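PDB 2GGQ: 401aa long hypothetical glucose-1-phosphate thymidylyltransferase from Sulfolobus tokodaii, which probably catalyses transfer of a nucleotidyl group from dTTP or UTP to sugar 1-phosphates and acetylates amino sugar phosphates, serving the synthesis of UDP-GlcNAc and UDP-GalNAc. Local coordinates for residues T18-K23 with G378-I383; Q230-V235 with I246-A251; I265-E270 with L283-K288. One frame throughout, in Å; residues are numbered along the deposited sequence.

Interaction 1: residues T18-K23 with G378-I383; sequences THTRPK and GAYARI. With TTP (thymidine-5'-triphosphate), chain E.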
ATOM      1  N   THR A  18       4.236   4.260  -7.414  1.00 22.02           N
ATOM      2  CA  THR A  18       4.146   3.313  -8.542  1.00 22.86           C
ATOM      3  C   THR A  18       4.927   3.727  -9.808  1.00 23.50           C
ATOM      4  O   THR A  18       4.958   2.991 -10.805  1.00 23.45           O
ATOM      5  CB  THR A  18       2.669   3.042  -8.924  1.00 22.88           C
ATOM      6  OG1 THR A  18       1.973   4.292  -9.001  1.00 22.74           O
ATOM      7  CG2 THR A  18       2.007   2.155  -7.834  1.00 21.59           C
ATOM      8  N   HIS A  19       5.567   4.898  -9.796  1.00 23.01           N
ATOM      9  CA  HIS A  19       6.440   5.232 -10.919  1.00 20.86           C
ATOM     10  C   HIS A  19       7.589   4.242 -11.034  1.00 20.80           C
ATOM     11  O   HIS A  19       8.100   4.030 -12.134  1.00 21.40           O
ATOM     12  CB  HIS A  19       7.015   6.648 -10.755  1.00 20.79           C
ATOM     13  CG  HIS A  19       6.041   7.753 -11.028  1.00 22.43           C
ATOM     14  ND1 HIS A  19       6.300   9.075 -10.712  1.00 22.62           N
ATOM     15  CD2 HIS A  19       4.819   7.739 -11.607  1.00 20.55           C
ATOM     16  CE1 HIS A  19       5.275   9.818 -11.080  1.00 21.50           C
ATOM     17  NE2 HIS A  19       4.364   9.031 -11.625  1.00 22.45           N
ATOM     18  N   THR A  20       8.037   3.671  -9.911  1.00 19.49           N
ATOM     19  CA  THR A  20       9.197   2.785  -9.875  1.00 20.97           C
ATOM     20  C   THR A  20       8.985   1.381  -9.258  1.00 22.05           C
ATOM     21  O   THR A  20       9.932   0.593  -9.205  1.00 21.63           O
ATOM     22  CB  THR A  20      10.379   3.392  -9.081  1.00 20.61           C
ATOM     23  OG1 THR A  20       9.973   3.656  -7.717  1.00 23.62           O
ATOM     24  CG2 THR A  20      10.876   4.722  -9.765  1.00 19.11           C
ATOM     25  N   ARG A  21       7.819   1.109  -8.680  1.00 22.77           N
ATOM     26  CA  ARG A  21       7.544  -0.267  -8.208  1.00 24.04           C
ATOM     27  C   ARG A  21       6.073  -0.567  -8.394  1.00 24.78           C
ATOM     28  O   ARG A  21       5.254   0.352  -8.378  1.00 25.43           O
ATOM     29  CB  ARG A  21       7.928  -0.460  -6.725  1.00 24.81           C
ATOM     30  CG  ARG A  21       6.965   0.221  -5.722  1.00 25.77           C
ATOM     31  CD  ARG A  21       7.352  -0.008  -4.271  1.00 30.89           C
ATOM     32  NE  ARG A  21       8.489   0.832  -3.852  1.00 29.22           N
ATOM     33  CZ  ARG A  21       9.453   0.406  -3.056  1.00 29.28           C
ATOM     34  NH1 ARG A  21       9.404  -0.840  -2.591  1.00 28.62           N
ATOM     35  NH2 ARG A  21      10.461   1.217  -2.712  1.00 26.24           N
ATOM     36  N   PRO A  22       5.713  -1.862  -8.602  1.00 23.70           N
ATOM     37  CA  PRO A  22       4.316  -2.222  -8.499  1.00 23.68           C
ATOM     38  C   PRO A  22       3.779  -2.014  -7.095  1.00 22.97           C
ATOM     39  O   PRO A  22       4.530  -2.113  -6.120  1.00 22.73           O
ATOM     40  CB  PRO A  22       4.294  -3.735  -8.848  1.00 23.42           C
ATOM     41  CG  PRO A  22       5.623  -3.995  -9.617  1.00 23.36           C
ATOM     42  CD  PRO A  22       6.583  -3.000  -8.976  1.00 24.82           C
ATOM     43  N   LYS A  23       2.490  -1.729  -7.010  1.00 24.07           N
ATOM     44  CA  LYS A  23       1.806  -1.525  -5.732  1.00 25.31           C
ATOM     45  C   LYS A  23       2.030  -2.690  -4.766  1.00 25.20           C
ATOM     46  O   LYS A  23       2.125  -2.482  -3.540  1.00 24.02           O
ATOM     47  CB  LYS A  23       0.330  -1.184  -5.999  1.00 25.90           C
ATOM     48  CG  LYS A  23      -0.660  -1.119  -4.819  1.00 27.72           C
ATOM     49  CD  LYS A  23      -1.939  -0.216  -5.108  1.00 27.67           C
ATOM     50  CE  LYS A  23      -2.708  -0.517  -6.397  1.00 30.36           C
ATOM     51  NZ  LYS A  23      -4.171  -0.194  -6.246  1.00 25.35           N
ATOM     52  N   GLY A 378       7.163  13.433  -8.769  1.00 18.13           N
ATOM     53  CA  GLY A 378       7.409  12.246  -9.597  1.00 16.15           C
ATOM     54  C   GLY A 378       8.800  11.669  -9.401  1.00 18.60           C
ATOM     55  O   GLY A 378       9.746  12.363  -9.018  1.00 17.33           O
ATOM     56  N   ALA A 379       8.936  10.385  -9.672  1.00 16.48           N
ATOM     57  CA  ALA A 379      10.217   9.699  -9.543  1.00 17.01           C
ATOM     58  C   ALA A 379      11.215  10.338 -10.495  1.00 17.79           C
ATOM     59  O   ALA A 379      10.812  10.874 -11.536  1.00 18.04           O
ATOM     60  CB  ALA A 379      10.032   8.209  -9.865  1.00 15.59           C
ATOM     61  N   TYR A 380      12.484  10.368 -10.082  1.00 18.15           N
ATOM     62  CA  TYR A 380      13.594  10.980 -10.870  1.00 19.86           C
ATOM     63  C   TYR A 380      13.524  12.489 -11.057  1.00 20.18           C
ATOM     64  O   TYR A 380      14.336  13.069 -11.775  1.00 18.13           O
ATOM     65  CB  TYR A 380      13.763  10.284 -12.244  1.00 21.37           C
ATOM     66  CG  TYR A 380      14.156   8.886 -12.066  1.00 23.35           C
ATOM     67  CD1 TYR A 380      15.480   8.552 -11.865  1.00 24.21           C
ATOM     68  CD2 TYR A 380      13.188   7.862 -12.066  1.00 28.25           C
ATOM     69  CE1 TYR A 380      15.857   7.235 -11.676  1.00 28.22           C
ATOM     70  CE2 TYR A 380      13.567   6.520 -11.881  1.00 29.35           C
ATOM     71  CZ  TYR A 380      14.902   6.244 -11.671  1.00 28.70           C
ATOM     72  OH  TYR A 380      15.328   4.947 -11.516  1.00 31.30           O
ATOM     73  N   ALA A 381      12.562  13.138 -10.405  1.00 19.75           N
ATOM     74  CA  ALA A 381      12.512  14.597 -10.467  1.00 19.13           C
ATOM     75  C   ALA A 381      13.759  15.205  -9.832  1.00 18.90           C
ATOM     76  O   ALA A 381      14.383  14.608  -8.955  1.00 18.99           O
ATOM     77  CB  ALA A 381      11.252  15.108  -9.777  1.00 18.94           C
ATOM     78  N   ARG A 382      14.120  16.418 -10.286  1.00 19.71           N
ATOM     79  CA  ARG A 382      15.228  17.182  -9.742  1.00 19.83           C
ATOM     80  C   ARG A 382      14.726  18.593  -9.406  1.00 18.10           C
ATOM     81  O   ARG A 382      14.185  19.295 -10.250  1.00 18.09           O
ATOM     82  CB  ARG A 382      16.424  17.249 -10.732  1.00 21.32           C
ATOM     83  CG  ARG A 382      17.268  15.929 -10.868  1.00 24.96           C
ATOM     84  CD  ARG A 382      17.956  15.631  -9.543  1.00 29.22           C
ATOM     85  NE  ARG A 382      18.870  14.472  -9.449  1.00 32.88           N
ATOM     86  CZ  ARG A 382      18.504  13.211  -9.199  1.00 34.07           C
ATOM     87  NH1 ARG A 382      17.203  12.865  -9.133  1.00 29.26           N
ATOM     88  NH2 ARG A 382      19.456  12.282  -9.046  1.00 33.33           N
ATOM     89  N   ILE A 383      14.859  18.967  -8.144  1.00 17.39           N
ATOM     90  CA  ILE A 383      14.351  20.242  -7.689  1.00 16.88           C
ATOM     91  C   ILE A 383      15.524  21.204  -7.472  1.00 16.17           C
ATOM     92  O   ILE A 383      16.474  20.981  -6.693  1.00 15.55           O
ATOM     93  CB  ILE A 383      13.482  20.160  -6.396  1.00 17.47           C
ATOM     94  CG1 ILE A 383      12.441  19.004  -6.430  1.00 16.18           C
ATOM     95  CG2 ILE A 383      12.848  21.525  -6.083  1.00 17.85           C
ATOM     96  CD1 ILE A 383      11.341  19.105  -7.566  1.00 19.44           C
TER
HETATM   97  PA  TTP E 500      -8.276  -0.954  -8.289  1.00 61.44           P
HETATM   98  O1A TTP E 500      -9.543  -0.128  -8.083  1.00 60.44           O
HETATM   99  O2A TTP E 500      -8.190  -2.071  -7.244  1.00 59.94           O
HETATM  100  O3A TTP E 500      -6.937  -0.000  -8.137  1.00 54.68           O
HETATM  101  PB  TTP E 500      -5.819   0.010  -9.300  1.00 50.16           P
HETATM  102  O1B TTP E 500      -4.379  -0.022  -8.903  1.00 51.96           O
HETATM  103  O2B TTP E 500      -5.966  -1.221 -10.160  1.00 53.65           O
HETATM  104  O3B TTP E 500      -6.272   1.210 -10.252  1.00 46.03           O
HETATM  105  PG  TTP E 500      -5.861   2.742 -10.200  1.00 40.58           P
HETATM  106  O1G TTP E 500      -5.007   3.012  -8.968  1.00 35.55           O
HETATM  107  O2G TTP E 500      -5.123   3.129 -11.461  1.00 39.95           O
HETATM  108  O3G TTP E 500      -7.194   3.455 -10.198  1.00 38.89           O
HETATM  109  O5' TTP E 500      -8.261  -1.476  -9.836  1.00 57.13           O
HETATM  110  C5' TTP E 500      -8.671  -0.585 -10.902  1.00 54.29           C
HETATM  111  C4' TTP E 500      -8.054  -0.755 -12.308  1.00 48.79           C
HETATM  112  O4' TTP E 500      -7.087  -1.807 -12.518  1.00 47.44           O
HETATM  113  C3' TTP E 500      -9.169  -1.147 -13.240  1.00 48.71           C
HETATM  114  O3' TTP E 500      -8.850  -0.601 -14.532  1.00 49.33           O
HETATM  115  C2' TTP E 500      -9.135  -2.683 -13.272  1.00 45.23           C
HETATM  116  C1' TTP E 500      -7.634  -2.931 -13.277  1.00 42.21           C
HETATM  117  N1  TTP E 500      -7.108  -4.238 -12.775  1.00 40.49           N
HETATM  118  C2  TTP E 500      -6.559  -5.198 -13.703  1.00 39.51           C
HETATM  119  O2  TTP E 500      -6.554  -5.011 -14.947  1.00 38.73           O
HETATM  120  N3  TTP E 500      -6.024  -6.348 -13.278  1.00 37.52           N
HETATM  121  C4  TTP E 500      -5.978  -6.632 -11.978  1.00 38.03           C
HETATM  122  O4  TTP E 500      -5.459  -7.708 -11.631  1.00 39.97           O
HETATM  123  C5  TTP E 500      -6.528  -5.686 -10.987  1.00 37.72           C
HETATM  124  C5M TTP E 500      -6.484  -5.997  -9.509  1.00 38.84           C
HETATM  125  C6  TTP E 500      -7.083  -4.493 -11.454  1.00 38.04           C
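The imidazole of His19 meets the turn Gly378-Ala381 with its edge: Gly378 CA and Ala379 N both lie close to the ring plane on the ND1 side. Ala379 N donates to His19 ND1 at 3.1 Å, only 6° out of that plane and almost straight (170°), so ND1 serves as an acceptor and the ring's rotation is fixed. A chi1 of -75° swings the His19 ring out beside the backbone N, and the ring's own rotation presents the ND1 edge to the turn while His19 CB still rests on Ala379 CB (3.5 Å). Ala379 CB also takes Thr20 CG2 at 3.6 Å. Thr20 CG2 also approaches CE2 of the Tyr380 ring, obliquely, at 3.9 Å; the hydroxyl of Thr20 is bonded to Glu319. Beyond the contact, Tyr380 stacks with His362, and His19 meets Tyr395 edge-to-face. At the end of the same loop Lys23 NZ reaches O1B of the bound TTP (2.7 Å) and also pairs with Asp99. The contact thus joins the nucleotide-binding loop between strands 2-7 and 27-28, which packs on helix 58-64 through Arg21 and Pro22, to the turn linking strands 376-377 and 382-383 of the hexapeptide domain.

Interaction 2: residues Q230-V235 with I246-A251; sequences QNLGNV and IIEEDA
Ile247 spreads its branches against three residues of the preceding coil: CG2 lies 3.5 Å from Asn231 OD1 and 4.0 Å from Gly233 CA, while CD1 meets Val235 CG2 at 3.7 Å, the two side chains crossing at about a right angle. On the other face of the sheet Gln230 CG rests on Ile246 CG2 (3.8 Å), and its amide NE2 turns back to Phe228 O. Short parallel strands pair here, Gln230 with Ile246 and Asn231 with Ile247. Ile247 N donates to Gln230 O, and Leu232 N to Ile247 O, both nearly straight at 2.9 Å. Past the strands the chain bends: Asn231, whose CG is anti to the backbone N (chi1 178°), swings OD1 forward to accept from Gly233 N, an Asx turn in which the donor stands above the amide plane. Across from it runs the type II turn Glu248-Ala251. At Gly233 a CB would run into Ala251 O and Ile247 CG2, so the absence of a side chain lets the coils approach, and Asn234 N donates to Ala251 O at 2.9 Å. A water bridges Leu232 O and Asp250 N. Backbone amides and carbonyls therefore hold these successive coils of the parallel beta-helix in register, largely independent of side-chain polarity, and the side chains add mostly apolar packing.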
ATOM      1  N   GLN A 230      12.813  -3.528  20.320  1.00 39.26           N
ATOM      2  CA  GLN A 230      14.018  -4.359  20.282  1.00 39.30           C
ATOM      3  C   GLN A 230      15.210  -3.533  19.843  1.00 37.89           C
ATOM      4  O   GLN A 230      15.068  -2.559  19.116  1.00 36.70           O
ATOM      5  CB  GLN A 230      13.848  -5.591  19.351  1.00 39.39           C
ATOM      6  CG  GLN A 230      13.220  -5.278  17.968  1.00 41.63           C
ATOM      7  CD  GLN A 230      12.774  -6.522  17.159  1.00 41.80           C
ATOM      8  OE1 GLN A 230      13.591  -7.196  16.524  1.00 41.49           O
ATOM      9  NE2 GLN A 230      11.452  -6.791  17.155  1.00 44.94           N
ATOM     10  N   ASN A 231      16.392  -3.923  20.291  1.00 36.88           N
ATOM     11  CA  ASN A 231      17.581  -3.289  19.789  1.00 37.10           C
ATOM     12  C   ASN A 231      18.604  -4.283  19.296  1.00 37.39           C
ATOM     13  O   ASN A 231      19.310  -4.882  20.098  1.00 37.43           O
ATOM     14  CB  ASN A 231      18.185  -2.311  20.812  1.00 36.77           C
ATOM     15  CG  ASN A 231      19.465  -1.689  20.313  1.00 36.52           C
ATOM     16  OD1 ASN A 231      19.716  -1.658  19.112  1.00 35.75           O
ATOM     17  ND2 ASN A 231      20.297  -1.213  21.229  1.00 36.17           N
ATOM     18  N   LEU A 232      18.682  -4.429  17.968  1.00 37.35           N
ATOM     19  CA  LEU A 232      19.697  -5.269  17.316  1.00 37.37           C
ATOM     20  C   LEU A 232      20.853  -4.450  16.689  1.00 37.04           C
ATOM     21  O   LEU A 232      21.740  -4.994  15.992  1.00 36.68           O
ATOM     22  CB  LEU A 232      19.044  -6.166  16.264  1.00 37.27           C
ATOM     23  CG  LEU A 232      17.885  -7.089  16.709  1.00 39.32           C
ATOM     24  CD1 LEU A 232      17.422  -7.947  15.540  1.00 38.99           C
ATOM     25  CD2 LEU A 232      18.232  -7.940  17.927  1.00 38.35           C
ATOM     26  N   GLY A 233      20.838  -3.146  16.952  1.00 37.02           N
ATOM     27  CA  GLY A 233      21.816  -2.225  16.370  1.00 36.44           C
ATOM     28  C   GLY A 233      22.858  -1.735  17.361  1.00 36.64           C
ATOM     29  O   GLY A 233      23.146  -2.406  18.377  1.00 36.56           O
ATOM     30  N   ASN A 234      23.431  -0.568  17.053  1.00 34.81           N
ATOM     31  CA  ASN A 234      24.470   0.049  17.845  1.00 34.75           C
ATOM     32  C   ASN A 234      24.003   1.419  18.231  1.00 33.80           C
ATOM     33  O   ASN A 234      23.884   2.296  17.365  1.00 33.85           O
ATOM     34  CB  ASN A 234      25.779   0.182  17.047  1.00 35.04           C
ATOM     35  CG  ASN A 234      26.849   1.005  17.786  1.00 39.76           C
ATOM     36  OD1 ASN A 234      27.011   0.895  19.017  1.00 43.23           O
ATOM     37  ND2 ASN A 234      27.580   1.845  17.037  1.00 42.55           N
ATOM     38  N   VAL A 235      23.744   1.611  19.516  1.00 32.25           N
ATOM     39  CA  VAL A 235      23.271   2.897  20.012  1.00 31.67           C
ATOM     40  C   VAL A 235      24.357   3.530  20.861  1.00 32.00           C
ATOM     41  O   VAL A 235      24.816   2.916  21.851  1.00 30.60           O
ATOM     42  CB  VAL A 235      21.988   2.718  20.822  1.00 31.91           C
ATOM     43  CG1 VAL A 235      21.467   4.051  21.341  1.00 30.50           C
ATOM     44  CG2 VAL A 235      20.938   2.005  19.970  1.00 32.06           C
ATOM     45  N   ILE A 246      11.955  -0.003  17.481  1.00 29.07           N
ATOM     46  CA  ILE A 246      12.573  -1.141  16.829  1.00 29.31           C
ATOM     47  C   ILE A 246      13.810  -0.650  16.127  1.00 29.19           C
ATOM     48  O   ILE A 246      13.735   0.139  15.173  1.00 28.70           O
ATOM     49  CB  ILE A 246      11.628  -1.822  15.812  1.00 28.86           C
ATOM     50  CG1 ILE A 246      10.409  -2.413  16.528  1.00 30.93           C
ATOM     51  CG2 ILE A 246      12.365  -2.944  15.060  1.00 29.03           C
ATOM     52  CD1 ILE A 246       9.323  -1.411  16.829  1.00 30.23           C
ATOM     53  N   ILE A 247      14.955  -1.115  16.599  1.00 28.82           N
ATOM     54  CA  ILE A 247      16.219  -0.835  15.947  1.00 29.32           C
ATOM     55  C   ILE A 247      16.676  -2.148  15.325  1.00 30.24           C
ATOM     56  O   ILE A 247      16.947  -3.113  16.048  1.00 29.30           O
ATOM     57  CB  ILE A 247      17.240  -0.263  16.955  1.00 29.87           C
ATOM     58  CG1 ILE A 247      16.635   0.962  17.653  1.00 30.58           C
ATOM     59  CG2 ILE A 247      18.579   0.064  16.264  1.00 26.56           C
ATOM     60  CD1 ILE A 247      17.453   1.510  18.825  1.00 31.84           C
ATOM     61  N   GLU A 248      16.724  -2.196  13.995  1.00 29.55           N
ATOM     62  CA  GLU A 248      17.120  -3.421  13.286  1.00 31.49           C
ATOM     63  C   GLU A 248      18.636  -3.572  13.149  1.00 32.03           C
ATOM     64  O   GLU A 248      19.404  -2.667  13.492  1.00 31.71           O
ATOM     65  CB  GLU A 248      16.443  -3.499  11.922  1.00 31.52           C
ATOM     66  CG  GLU A 248      14.935  -3.494  11.988  1.00 34.45           C
ATOM     67  CD  GLU A 248      14.355  -4.889  12.222  1.00 41.43           C
ATOM     68  OE1 GLU A 248      15.002  -5.705  12.933  1.00 41.18           O
ATOM     69  OE2 GLU A 248      13.260  -5.170  11.670  1.00 43.70           O
ATOM     70  N   GLU A 249      19.076  -4.731  12.664  1.00 32.78           N
ATOM     71  CA  GLU A 249      20.489  -5.043  12.651  1.00 33.14           C
ATOM     72  C   GLU A 249      21.263  -4.099  11.767  1.00 32.63           C
ATOM     73  O   GLU A 249      20.766  -3.659  10.729  1.00 32.38           O
ATOM     74  CB  GLU A 249      20.722  -6.506  12.221  1.00 34.62           C
ATOM     75  CG  GLU A 249      20.783  -6.730  10.744  1.00 39.61           C
ATOM     76  CD  GLU A 249      20.987  -8.193  10.352  1.00 46.00           C
ATOM     77  OE1 GLU A 249      21.486  -8.975  11.190  1.00 47.12           O
ATOM     78  OE2 GLU A 249      20.645  -8.538   9.186  1.00 50.04           O
ATOM     79  N   ASP A 250      22.493  -3.817  12.189  1.00 31.70           N
ATOM     80  CA  ASP A 250      23.423  -2.924  11.508  1.00 31.98           C
ATOM     81  C   ASP A 250      23.025  -1.434  11.507  1.00 30.95           C
ATOM     82  O   ASP A 250      23.705  -0.613  10.874  1.00 30.12           O
ATOM     83  CB  ASP A 250      23.681  -3.390  10.080  1.00 32.83           C
ATOM     84  CG  ASP A 250      24.512  -4.682  10.008  1.00 36.17           C
ATOM     85  OD1 ASP A 250      25.300  -4.999  10.936  1.00 36.32           O
ATOM     86  OD2 ASP A 250      24.387  -5.347   8.966  1.00 39.27           O
ATOM     87  N   ALA A 251      21.939  -1.093  12.210  1.00 30.03           N
ATOM     88  CA  ALA A 251      21.555   0.309  12.367  1.00 29.61           C
ATOM     89  C   ALA A 251      22.500   0.937  13.385  1.00 29.98           C
ATOM     90  O   ALA A 251      22.920   0.269  14.362  1.00 30.36           O
ATOM     91  CB  ALA A 251      20.090   0.436  12.796  1.00 30.11           C
TER
HETATM   92  O   HOH W   1      23.785  -4.789  14.564  1.00 31.67           O

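Interaction 3: residues I265-E270 with L283-K288; sequences IGKGSE and LVEKNK
Two successive coils of the left-handed parallel beta-helix, the fold of hexapeptide-repeat transferases, stack here at one corner. Parallel pairs Ile265-Leu283 and Glu270-Lys288 flank the corner, and Ile265 CG1 faces Leu283 CD1 at 4.4 Å. Between them the type II turn Gly266-Ser269, with Gly268 at positive phi, lies over residues 284-287. A CB on Gly266 would strike Val284 O and Leu283 O, so glycine lets the chains close to CA-H...O distance. Lys267 O accepts from Lys286 N at 2.8 Å, and a water links Lys267 N with Val284 O. Ser269 is the side chain that ties the turn together. Ser269 OG, beside the backbone N (chi1 -67°), donates to Gly266 O at 2.7 Å and accepts from Asn287 N at 3.2 Å. Ser269 N reaches Gly266 O from the same face of the carbonyl plane as Ser269 OG. Without the hydroxyl, as in an alanine here, Asn287 N would probably lose its acceptor and Gly266 O its side-chain donor, weakening the tie between the coils. Glu270 and Lys288 run side by side, pointing the same way, though the position of the carboxylate is less certain. Beside them Glu270 N donates to Asn287 O at 2.7 Å, with an angle of 160° at the hydrogen.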
ATOM      1  N   ILE A 265      13.246   1.612  12.907  1.00 22.04           N
ATOM      2  CA  ILE A 265      14.529   1.958  12.326  1.00 22.32           C
ATOM      3  C   ILE A 265      15.087   0.733  11.590  1.00 23.72           C
ATOM      4  O   ILE A 265      15.612  -0.224  12.202  1.00 23.30           O
ATOM      5  CB  ILE A 265      15.501   2.534  13.349  1.00 22.13           C
ATOM      6  CG1 ILE A 265      14.867   3.719  14.095  1.00 21.55           C
ATOM      7  CG2 ILE A 265      16.853   2.868  12.687  1.00 21.79           C
ATOM      8  CD1 ILE A 265      15.660   4.280  15.245  1.00 22.12           C
ATOM      9  N   GLY A 266      14.932   0.765  10.276  1.00 22.82           N
ATOM     10  CA  GLY A 266      15.281  -0.373   9.417  1.00 25.65           C
ATOM     11  C   GLY A 266      16.761  -0.712   9.405  1.00 26.08           C
ATOM     12  O   GLY A 266      17.613   0.134   9.742  1.00 24.89           O
ATOM     13  N   LYS A 267      17.084  -1.934   8.974  1.00 27.12           N
ATOM     14  CA  LYS A 267      18.490  -2.386   9.025  1.00 27.70           C
ATOM     15  C   LYS A 267      19.449  -1.527   8.210  1.00 26.85           C
ATOM     16  O   LYS A 267      19.130  -1.065   7.105  1.00 26.27           O
ATOM     17  CB  LYS A 267      18.653  -3.866   8.628  1.00 29.62           C
ATOM     18  CG  LYS A 267      17.958  -4.288   7.367  1.00 35.49           C
ATOM     19  CD  LYS A 267      17.894  -5.846   7.223  1.00 37.91           C
ATOM     20  CE  LYS A 267      16.917  -6.503   8.199  1.00 44.08           C
ATOM     21  NZ  LYS A 267      17.558  -7.338   9.276  1.00 44.81           N
ATOM     22  N   GLY A 268      20.650  -1.350   8.735  1.00 25.11           N
ATOM     23  CA  GLY A 268      21.668  -0.576   8.018  1.00 25.79           C
ATOM     24  C   GLY A 268      21.459   0.951   8.056  1.00 25.12           C
ATOM     25  O   GLY A 268      22.203   1.704   7.412  1.00 25.64           O
ATOM     26  N   SER A 269      20.451   1.413   8.780  1.00 24.87           N
ATOM     27  CA  SER A 269      20.181   2.861   8.917  1.00 24.95           C
ATOM     28  C   SER A 269      21.304   3.587   9.676  1.00 25.40           C
ATOM     29  O   SER A 269      21.992   2.985  10.508  1.00 25.21           O
ATOM     30  CB  SER A 269      18.830   3.082   9.599  1.00 23.78           C
ATOM     31  OG  SER A 269      17.794   2.616   8.733  1.00 24.04           O
ATOM     32  N   GLU A 270      21.492   4.878   9.372  1.00 24.80           N
ATOM     33  CA  GLU A 270      22.460   5.700  10.095  1.00 24.55           C
ATOM     34  C   GLU A 270      21.754   6.983  10.590  1.00 23.74           C
ATOM     35  O   GLU A 270      21.265   7.779   9.787  1.00 22.45           O
ATOM     36  CB  GLU A 270      23.649   6.032   9.185  1.00 25.75           C
ATOM     37  CG  GLU A 270      24.874   6.570   9.917  1.00 29.48           C
ATOM     38  CD  GLU A 270      26.003   7.001   8.961  1.00 35.81           C
ATOM     39  OE1 GLU A 270      25.721   7.633   7.930  1.00 34.16           O
ATOM     40  OE2 GLU A 270      27.182   6.730   9.259  1.00 42.28           O
ATOM     41  N   LEU A 283      11.409   4.023   9.046  1.00 18.33           N
ATOM     42  CA  LEU A 283      12.556   4.081   8.153  1.00 19.50           C
ATOM     43  C   LEU A 283      12.748   2.666   7.664  1.00 20.80           C
ATOM     44  O   LEU A 283      13.231   1.796   8.415  1.00 18.61           O
ATOM     45  CB  LEU A 283      13.826   4.565   8.896  1.00 19.22           C
ATOM     46  CG  LEU A 283      13.646   5.869   9.680  1.00 19.63           C
ATOM     47  CD1 LEU A 283      14.893   6.265  10.452  1.00 19.88           C
ATOM     48  CD2 LEU A 283      13.202   7.027   8.711  1.00 13.84           C
ATOM     49  N   VAL A 284      12.373   2.428   6.413  1.00 21.70           N
ATOM     50  CA  VAL A 284      12.262   1.049   6.006  1.00 24.69           C
ATOM     51  C   VAL A 284      13.547   0.251   5.999  1.00 25.45           C
ATOM     52  O   VAL A 284      13.561  -0.847   6.525  1.00 25.86           O
ATOM     53  CB  VAL A 284      11.202   0.694   4.858  1.00 26.37           C
ATOM     54  CG1 VAL A 284      10.149   1.751   4.537  1.00 26.37           C
ATOM     55  CG2 VAL A 284      11.714  -0.299   3.675  1.00 26.41           C
ATOM     56  N   GLU A 285      14.615   0.829   5.468  1.00 25.47           N
ATOM     57  CA  GLU A 285      15.862   0.111   5.250  1.00 25.36           C
ATOM     58  C   GLU A 285      16.954   1.095   4.853  1.00 24.24           C
ATOM     59  O   GLU A 285      16.723   1.925   3.984  1.00 23.81           O
ATOM     60  CB  GLU A 285      15.694  -0.906   4.116  1.00 25.93           C
ATOM     61  CG  GLU A 285      16.946  -1.787   3.961  1.00 30.69           C
ATOM     62  CD  GLU A 285      16.912  -2.763   2.756  1.00 39.15           C
ATOM     63  OE1 GLU A 285      15.977  -2.769   1.930  1.00 40.41           O
ATOM     64  OE2 GLU A 285      17.872  -3.537   2.636  1.00 43.46           O
ATOM     65  N   LYS A 286      18.142   0.967   5.446  1.00 22.92           N
ATOM     66  CA  LYS A 286      19.322   1.660   4.983  1.00 22.88           C
ATOM     67  C   LYS A 286      19.111   3.186   4.822  1.00 22.50           C
ATOM     68  O   LYS A 286      19.587   3.769   3.874  1.00 21.86           O
ATOM     69  CB  LYS A 286      19.829   1.039   3.641  1.00 24.60           C
ATOM     70  CG  LYS A 286      20.451  -0.343   3.863  1.00 26.59           C
ATOM     71  CD  LYS A 286      20.829  -1.074   2.569  1.00 35.61           C
ATOM     72  CE  LYS A 286      21.717  -2.312   2.920  1.00 40.20           C
ATOM     73  NZ  LYS A 286      21.544  -3.472   1.955  1.00 45.81           N
ATOM     74  N   ASN A 287      18.435   3.807   5.791  1.00 22.60           N
ATOM     75  CA  ASN A 287      18.112   5.216   5.735  1.00 21.13           C
ATOM     76  C   ASN A 287      19.122   6.012   6.491  1.00 21.45           C
ATOM     77  O   ASN A 287      19.625   5.567   7.510  1.00 21.50           O
ATOM     78  CB  ASN A 287      16.723   5.470   6.305  1.00 21.27           C
ATOM     79  CG  ASN A 287      15.668   4.838   5.458  1.00 22.27           C
ATOM     80  OD1 ASN A 287      15.359   5.297   4.348  1.00 23.15           O
ATOM     81  ND2 ASN A 287      15.139   3.769   5.943  1.00 19.61           N
ATOM     82  N   LYS A 288      19.416   7.196   5.970  1.00 20.35           N
ATOM     83  CA  LYS A 288      20.261   8.118   6.677  1.00 20.57           C
ATOM     84  C   LYS A 288      19.427   9.328   7.090  1.00 18.61           C
ATOM     85  O   LYS A 288      18.782   9.941   6.251  1.00 18.32           O
ATOM     86  CB  LYS A 288      21.445   8.544   5.796  1.00 22.19           C
ATOM     87  CG  LYS A 288      22.275   9.723   6.412  1.00 23.13           C
ATOM     88  CD  LYS A 288      23.551   9.234   7.085  1.00 29.12           C
ATOM     89  CE  LYS A 288      24.519  10.401   7.589  1.00 26.65           C
ATOM     90  NZ  LYS A 288      24.246  11.469   6.628  1.00 33.83           N
TER
HETATM   91  O   HOH W   2      14.744  -3.295   7.931  1.00 35.23           O

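Overall arrangement
Interactions 2 and 3 belong to one construction, the stacked coils of the beta-helix, and touch each other: Ile246 O probably accepts from Ile265 N, so strands 245-247 and 263-265 pass the stacking on. Interaction 2 lies at the outer end, where strand 230-231 is the first of its sheet, and has many exposed residues; interaction 3, further along, is more buried and adds a serine hydroxyl to the backbone bonds. Interaction 1, partly buried and about 20 Å from interaction 3 between centres, differs in kind. It joins the nucleotidyltransferase part to the far end of the beta-helix through a small area, with a single imidazole-amide bond and methyl contacts in place of strand pairing, and it alone has a segment that reaches the nucleotide, through Lys23.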